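PDB 6TA8: tyrocidine synthase 2 from Brevibacillus parabrevis, which is a nonribosomal peptide synthetase, represented here by a condensation domain of that multidomain family. Local coordinates for residues K344-K347 / E348-R352; R102-T105 / D106-R110. All blocks are in the same frame, centred on the assembly; numbering follows the deposited sequence.

Contact 1 (K344-K347 / E348-R352)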
ATOM      1  N   LYS A 344      14.770   1.888  22.149  1.00 63.87           N
ATOM      2  CA  LYS A 344      13.788   2.436  23.079  1.00 68.33           C
ATOM      3  C   LYS A 344      13.368   3.847  22.686  1.00 61.45           C
ATOM      4  O   LYS A 344      12.228   4.248  22.945  1.00 61.92           O
ATOM      5  CB  LYS A 344      14.342   2.429  24.501  1.00 72.69           C
ATOM      6  CG  LYS A 344      14.774   1.060  25.001  1.00 80.01           C
ATOM      7  CD  LYS A 344      15.330   1.148  26.410  1.00 85.79           C
ATOM      8  CE  LYS A 344      15.604  -0.229  26.982  1.00 86.80           C
ATOM      9  NZ  LYS A 344      15.592  -0.224  28.468  1.00 82.94           N
ATOM     10  N   GLN A 345      14.269   4.610  22.062  1.00 68.41           N
ATOM     11  CA  GLN A 345      13.917   5.951  21.607  1.00 67.30           C
ATOM     12  C   GLN A 345      12.860   5.894  20.513  1.00 66.60           C
ATOM     13  O   GLN A 345      11.868   6.631  20.551  1.00 73.82           O
ATOM     14  CB  GLN A 345      15.168   6.675  21.113  1.00 64.84           C
ATOM     15  CG  GLN A 345      14.890   7.864  20.214  1.00 68.60           C
ATOM     16  CD  GLN A 345      14.823   9.164  20.981  1.00 74.37           C
ATOM     17  OE1 GLN A 345      15.361   9.275  22.084  1.00 82.44           O
ATOM     18  NE2 GLN A 345      14.165  10.161  20.402  1.00 75.26           N
ATOM     19  N   THR A 346      13.051   5.012  19.529  1.00 66.70           N
ATOM     20  CA  THR A 346      12.101   4.914  18.426  1.00 64.14           C
ATOM     21  C   THR A 346      10.825   4.199  18.854  1.00 63.01           C
ATOM     22  O   THR A 346       9.723   4.595  18.455  1.00 60.01           O
ATOM     23  CB  THR A 346      12.756   4.200  17.242  1.00 61.05           C
ATOM     24  OG1 THR A 346      13.796   5.026  16.706  1.00 59.30           O
ATOM     25  CG2 THR A 346      11.734   3.908  16.149  1.00 59.15           C
ATOM     26  N   LYS A 347      10.953   3.151  19.672  1.00 62.81           N
ATOM     27  CA  LYS A 347       9.778   2.416  20.130  1.00 61.62           C
ATOM     28  C   LYS A 347       8.818   3.331  20.880  1.00 66.27           C
ATOM     29  O   LYS A 347       7.607   3.317  20.632  1.00 64.42           O
ATOM     30  CB  LYS A 347      10.211   1.238  21.005  1.00 60.31           C
ATOM     31  CG  LYS A 347       9.265   0.906  22.151  1.00 65.60           C
ATOM     32  CD  LYS A 347       8.026   0.161  21.678  1.00 72.19           C
ATOM     33  CE  LYS A 347       7.213  -0.345  22.860  1.00 76.30           C
ATOM     34  NZ  LYS A 347       6.994   0.718  23.883  1.00 68.64           N
ATOM     35  N   GLU A 348       9.342   4.144  21.799  1.00 63.81           N
ATOM     36  CA  GLU A 348       8.503   5.097  22.511  1.00 66.96           C
ATOM     37  C   GLU A 348       8.146   6.306  21.658  1.00 64.61           C
ATOM     38  O   GLU A 348       7.201   7.027  21.995  1.00 63.63           O
ATOM     39  CB  GLU A 348       9.195   5.554  23.798  1.00 61.21           C
ATOM     40  CG  GLU A 348       9.553   4.418  24.747  1.00 65.53           C
ATOM     41  CD  GLU A 348       8.349   3.586  25.153  1.00 68.88           C
ATOM     42  OE1 GLU A 348       7.250   4.160  25.311  1.00 63.91           O
ATOM     43  OE2 GLU A 348       8.502   2.356  25.315  1.00 68.44           O
ATOM     44  N   ASN A 349       8.878   6.544  20.567  1.00 62.44           N
ATOM     45  CA  ASN A 349       8.525   7.633  19.662  1.00 60.14           C
ATOM     46  C   ASN A 349       7.206   7.350  18.953  1.00 56.08           C
ATOM     47  O   ASN A 349       6.369   8.248  18.807  1.00 56.66           O
ATOM     48  CB  ASN A 349       9.651   7.851  18.649  1.00 59.74           C
ATOM     49  CG  ASN A 349       9.277   8.834  17.558  1.00 56.30           C
ATOM     50  OD1 ASN A 349       8.566   9.809  17.798  1.00 70.04           O
ATOM     51  ND2 ASN A 349       9.759   8.582  16.347  1.00 55.51           N
ATOM     52  N   LEU A 350       6.999   6.106  18.516  1.00 58.06           N
ATOM     53  CA  LEU A 350       5.777   5.758  17.801  1.00 52.41           C
ATOM     54  C   LEU A 350       4.597   5.547  18.744  1.00 52.02           C
ATOM     55  O   LEU A 350       3.448   5.750  18.341  1.00 52.51           O
ATOM     56  CB  LEU A 350       6.007   4.510  16.949  1.00 47.82           C
ATOM     57  CG  LEU A 350       7.033   4.675  15.824  1.00 58.73           C
ATOM     58  CD1 LEU A 350       7.497   3.324  15.307  1.00 60.05           C
ATOM     59  CD2 LEU A 350       6.469   5.518  14.691  1.00 49.41           C
ATOM     60  N   ARG A 351       4.855   5.141  19.991  1.00 55.89           N
ATOM     61  CA  ARG A 351       3.773   5.034  20.963  1.00 55.09           C
ATOM     62  C   ARG A 351       3.174   6.397  21.285  1.00 53.57           C
ATOM     63  O   ARG A 351       1.985   6.491  21.608  1.00 60.14           O
ATOM     64  CB  ARG A 351       4.273   4.358  22.239  1.00 58.75           C
ATOM     65  CG  ARG A 351       4.788   2.942  22.039  1.00 62.27           C
ATOM     66  CD  ARG A 351       3.664   1.979  21.703  1.00 64.89           C
ATOM     67  NE  ARG A 351       4.143   0.603  21.604  1.00 69.26           N
ATOM     68  CZ  ARG A 351       4.326  -0.044  20.458  1.00 74.23           C
ATOM     69  NH1 ARG A 351       4.068   0.558  19.305  1.00 73.99           N
ATOM     70  NH2 ARG A 351       4.767  -1.295  20.465  1.00 78.35           N
ATOM     71  N   ARG A 352       3.979   7.458  21.202  1.00 46.74           N
ATOM     72  CA  ARG A 352       3.469   8.811  21.388  1.00 42.49           C
ATOM     73  C   ARG A 352       2.480   9.209  20.298  1.00 49.83           C
ATOM     74  O   ARG A 352       1.667  10.112  20.516  1.00 56.37           O
ATOM     75  CB  ARG A 352       4.636   9.801  21.432  1.00 53.40           C
ATOM     76  CG  ARG A 352       4.280  11.182  21.958  1.00 57.65           C
ATOM     77  CD  ARG A 352       5.425  12.168  21.765  1.00 63.96           C
ATOM     78  NE  ARG A 352       6.581  11.849  22.598  1.00 72.92           N
ATOM     79  CZ  ARG A 352       7.768  11.483  22.125  1.00 70.57           C
ATOM     80  NH1 ARG A 352       7.968  11.386  20.817  1.00 67.80           N
ATOM     81  NH2 ARG A 352       8.760  11.214  22.963  1.00 64.10           N
TER
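Glu348 N reaches back to Lys344 O at 3.1 Å and Leu350 N to Thr346 O at 3.1 Å, both i to i+4 bonds of helix 339-351, whereas the bond from Arg351 N to Lys347 O is weak at 3.4 Å. On this frame Lys347 runs forward along the helix surface, its chain bent at chi2 (77°) and again at chi4 (48°). The second bend turns NZ back to Glu348 OE2 at 2.6 Å, a salt bridge between sequence neighbours; the ammonium comes from above the carboxylate plane, 48° out of it. Glu348 folds to receive it, with its own bend at chi2. The methylenes of Lys347 serve a second partner: CD lies 3.5 Å above one face of the Arg351 guanidinium, displaced toward its rim, and CE approaches Arg351 NE at 3.4 Å. Elsewhere on the helix, Leu350 touches Asp279 and Leu282 of helix 277-293. Lys347 NZ and Arg351 NE stand 3.7 Å apart, so two like charges are neighbours. The Glu348 carboxylate may offset part of that repulsion, as may Asp279, which forms a weak, long ion pair with Arg351 NH2.

Contact 2 (R102-T105 / D106-R110)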
ATOM      1  N   ARG A 102     -21.622   2.137  -7.903  1.00 53.82           N
ATOM      2  CA  ARG A 102     -22.681   1.655  -8.772  1.00 47.77           C
ATOM      3  C   ARG A 102     -23.267   0.352  -8.234  1.00 53.92           C
ATOM      4  O   ARG A 102     -22.665  -0.344  -7.410  1.00 45.87           O
ATOM      5  CB  ARG A 102     -22.157   1.450 -10.195  1.00 51.55           C
ATOM      6  CG  ARG A 102     -21.779   2.742 -10.907  1.00 55.57           C
ATOM      7  CD  ARG A 102     -22.426   2.828 -12.280  1.00 57.10           C
ATOM      8  NE  ARG A 102     -21.876   3.917 -13.082  1.00 65.48           N
ATOM      9  CZ  ARG A 102     -22.329   5.167 -13.061  1.00 61.94           C
ATOM     10  NH1 ARG A 102     -23.347   5.493 -12.276  1.00 56.80           N
ATOM     11  NH2 ARG A 102     -21.767   6.092 -13.826  1.00 65.68           N
ATOM     12  N   GLY A 103     -24.465   0.033  -8.707  1.00 53.03           N
ATOM     13  CA  GLY A 103     -25.150  -1.190  -8.343  1.00 46.52           C
ATOM     14  C   GLY A 103     -24.722  -2.362  -9.198  1.00 44.90           C
ATOM     15  O   GLY A 103     -23.612  -2.399  -9.737  1.00 49.75           O
ATOM     16  N   LEU A 104     -25.620  -3.337  -9.326  1.00 41.80           N
ATOM     17  CA  LEU A 104     -25.384  -4.531 -10.137  1.00 53.00           C
ATOM     18  C   LEU A 104     -25.964  -4.383 -11.539  1.00 54.76           C
ATOM     19  O   LEU A 104     -26.495  -5.342 -12.106  1.00 57.04           O
ATOM     20  CB  LEU A 104     -25.962  -5.764  -9.448  1.00 56.07           C
ATOM     21  CG  LEU A 104     -25.650  -5.958  -7.963  1.00 61.37           C
ATOM     22  CD1 LEU A 104     -26.205  -7.288  -7.476  1.00 54.22           C
ATOM     23  CD2 LEU A 104     -24.152  -5.873  -7.704  1.00 55.75           C
ATOM     24  N   THR A 105     -25.874  -3.188 -12.120  1.00 48.96           N
ATOM     25  CA  THR A 105     -26.450  -2.919 -13.432  1.00 55.62           C
ATOM     26  C   THR A 105     -25.429  -2.940 -14.558  1.00 51.98           C
ATOM     27  O   THR A 105     -25.763  -3.355 -15.672  1.00 56.33           O
ATOM     28  CB  THR A 105     -27.154  -1.558 -13.433  1.00 56.88           C
ATOM     29  OG1 THR A 105     -26.188  -0.521 -13.226  1.00 55.94           O
ATOM     30  CG2 THR A 105     -28.197  -1.498 -12.327  1.00 55.91           C
ATOM     31  N   ASP A 106     -24.201  -2.502 -14.299  1.00 52.18           N
ATOM     32  CA  ASP A 106     -23.157  -2.452 -15.307  1.00 56.55           C
ATOM     33  C   ASP A 106     -22.279  -3.697 -15.218  1.00 50.20           C
ATOM     34  O   ASP A 106     -22.511  -4.602 -14.414  1.00 41.70           O
ATOM     35  CB  ASP A 106     -22.320  -1.183 -15.146  1.00 52.90           C
ATOM     36  CG  ASP A 106     -23.085   0.067 -15.517  1.00 61.26           C
ATOM     37  OD1 ASP A 106     -24.235   0.219 -15.053  1.00 64.65           O
ATOM     38  OD2 ASP A 106     -22.535   0.897 -16.271  1.00 57.95           O
ATOM     39  N   GLU A 107     -21.254  -3.736 -16.065  1.00 60.41           N
ATOM     40  CA  GLU A 107     -20.307  -4.840 -16.039  1.00 56.24           C
ATOM     41  C   GLU A 107     -19.474  -4.789 -14.767  1.00 56.62           C
ATOM     42  O   GLU A 107     -19.040  -3.720 -14.328  1.00 59.55           O
ATOM     43  CB  GLU A 107     -19.398  -4.794 -17.267  1.00 52.10           C
ATOM     44  CG  GLU A 107     -19.082  -6.163 -17.845  1.00 66.36           C
ATOM     45  CD  GLU A 107     -18.318  -6.080 -19.151  1.00 65.88           C
ATOM     46  OE1 GLU A 107     -17.245  -5.440 -19.177  1.00 52.89           O
ATOM     47  OE2 GLU A 107     -18.791  -6.653 -20.156  1.00 66.11           O
ATOM     48  N   ARG A 108     -19.247  -5.960 -14.175  1.00 45.70           N
ATOM     49  CA  ARG A 108     -18.570  -6.043 -12.890  1.00 48.29           C
ATOM     50  C   ARG A 108     -17.057  -6.147 -13.014  1.00 50.45           C
ATOM     51  O   ARG A 108     -16.350  -5.788 -12.064  1.00 41.04           O
ATOM     52  CB  ARG A 108     -19.115  -7.235 -12.096  1.00 49.54           C
ATOM     53  CG  ARG A 108     -20.627  -7.186 -11.928  1.00 52.21           C
ATOM     54  CD  ARG A 108     -21.162  -8.362 -11.135  1.00 57.11           C
ATOM     55  NE  ARG A 108     -22.617  -8.305 -11.018  1.00 65.45           N
ATOM     56  CZ  ARG A 108     -23.350  -9.190 -10.353  1.00 59.94           C
ATOM     57  NH1 ARG A 108     -22.766 -10.210  -9.737  1.00 59.51           N
ATOM     58  NH2 ARG A 108     -24.669  -9.057 -10.301  1.00 57.75           N
ATOM     59  N   PHE A 109     -16.545  -6.610 -14.152  1.00 43.49           N
ATOM     60  CA  PHE A 109     -15.106  -6.702 -14.368  1.00 36.75           C
ATOM     61  C   PHE A 109     -14.844  -6.942 -15.847  1.00 50.68           C
ATOM     62  O   PHE A 109     -15.715  -7.416 -16.582  1.00 47.35           O
ATOM     63  CB  PHE A 109     -14.471  -7.813 -13.520  1.00 34.40           C
ATOM     64  CG  PHE A 109     -14.987  -9.190 -13.832  1.00 36.94           C
ATOM     65  CD1 PHE A 109     -16.208  -9.618 -13.337  1.00 42.98           C
ATOM     66  CD2 PHE A 109     -14.244 -10.063 -14.609  1.00 49.73           C
ATOM     67  CE1 PHE A 109     -16.684 -10.883 -13.619  1.00 44.63           C
ATOM     68  CE2 PHE A 109     -14.714 -11.331 -14.895  1.00 51.63           C
ATOM     69  CZ  PHE A 109     -15.935 -11.741 -14.398  1.00 49.36           C
ATOM     70  N   ARG A 110     -13.629  -6.604 -16.272  1.00 39.73           N
ATOM     71  CA  ARG A 110     -13.186  -6.810 -17.644  1.00 44.09           C
ATOM     72  C   ARG A 110     -12.287  -8.039 -17.702  1.00 50.58           C
ATOM     73  O   ARG A 110     -11.312  -8.136 -16.950  1.00 47.12           O
ATOM     74  CB  ARG A 110     -12.442  -5.580 -18.167  1.00 49.77           C
ATOM     75  CG  ARG A 110     -12.247  -5.569 -19.673  1.00 49.36           C
ATOM     76  CD  ARG A 110     -11.751  -4.215 -20.153  1.00 54.25           C
ATOM     77  NE  ARG A 110     -11.594  -4.171 -21.604  1.00 60.25           N
ATOM     78  CZ  ARG A 110     -12.523  -3.724 -22.442  1.00 52.49           C
ATOM     79  NH1 ARG A 110     -13.681  -3.280 -21.975  1.00 41.77           N
ATOM     80  NH2 ARG A 110     -12.294  -3.721 -23.749  1.00 57.47           N
TER
HETATM   81  O   HOH W   1     -22.223  -2.754 -12.071  1.00 48.24           O
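The guanidinium of Arg108 has Leu104 over one face: CD2 stands 4.0 Å above the plane and is offset toward the rim. The nearest approach is made by NH2, which lies 3.6 Å from Leu104 CB and 3.7 Å from Leu104 CD1, so the isobutyl group is gathered round one nitrogen and does not stack centrally on the group. Arg108 spans the turn because its chain is extended from CG to NE, with chi2 and chi3 both near 180°. Its polar end is held from elsewhere, NH1 bonding to Gln77 O and forming a salt bridge with Glu81 OE2.

The second flat group with a charged neighbour is the guanidinium of Arg102. Asp106 OD2 lies obliquely to it, 4.4 Å from Arg102 NE and well out of the plane; no N-H points at the oxygen, and any attraction is one of charge alone. A hydrogen bond is made by the other oxygen: Thr105 OG1 donates to Asp106 OD1 at 2.8 Å, meeting the anti lone pair of that oxygen, the one away from OD2. Chi1 of Thr105, 65°, sets the hydroxyl between backbone N and carbonyl carbon, and from there it faces the aspartate. Inside the bend a water donates to Gly103 O at 2.7 Å and accepts a weak bond from Asp106 N, bridging backbone groups three residues apart.

This irregular loop joins strand 98-101 of the three-stranded sheet to strand 110-115, an outermost strand of the five-stranded one. Helix 69-82 flanks it, with Leu104 touching Glu81 and Arg108 touching Val80. Beyond the turn, Phe109 packs between that helix, at Arg73 and Gln77, and strand 145-152, at Val145 and Val147.

Both contacts are local and lie at the surface, on opposite sides of the chain's centre, with centres 46 Å apart and nearest atoms about 36 Å apart; they share no helix or strand. Contact 1 stays within one helix, where main-chain bonds fix the spacing and charged side chains meet along the helix surface. Contact 2 belongs to a loop between strands of two different sheets, and there a water bridges the bend and a threonine hydroxyl bonds to the next residue. The charges also differ in use: contact 1 has a salt bridge within its own segments, whereas in contact 2 Arg108 finds acceptors on helix 69-82.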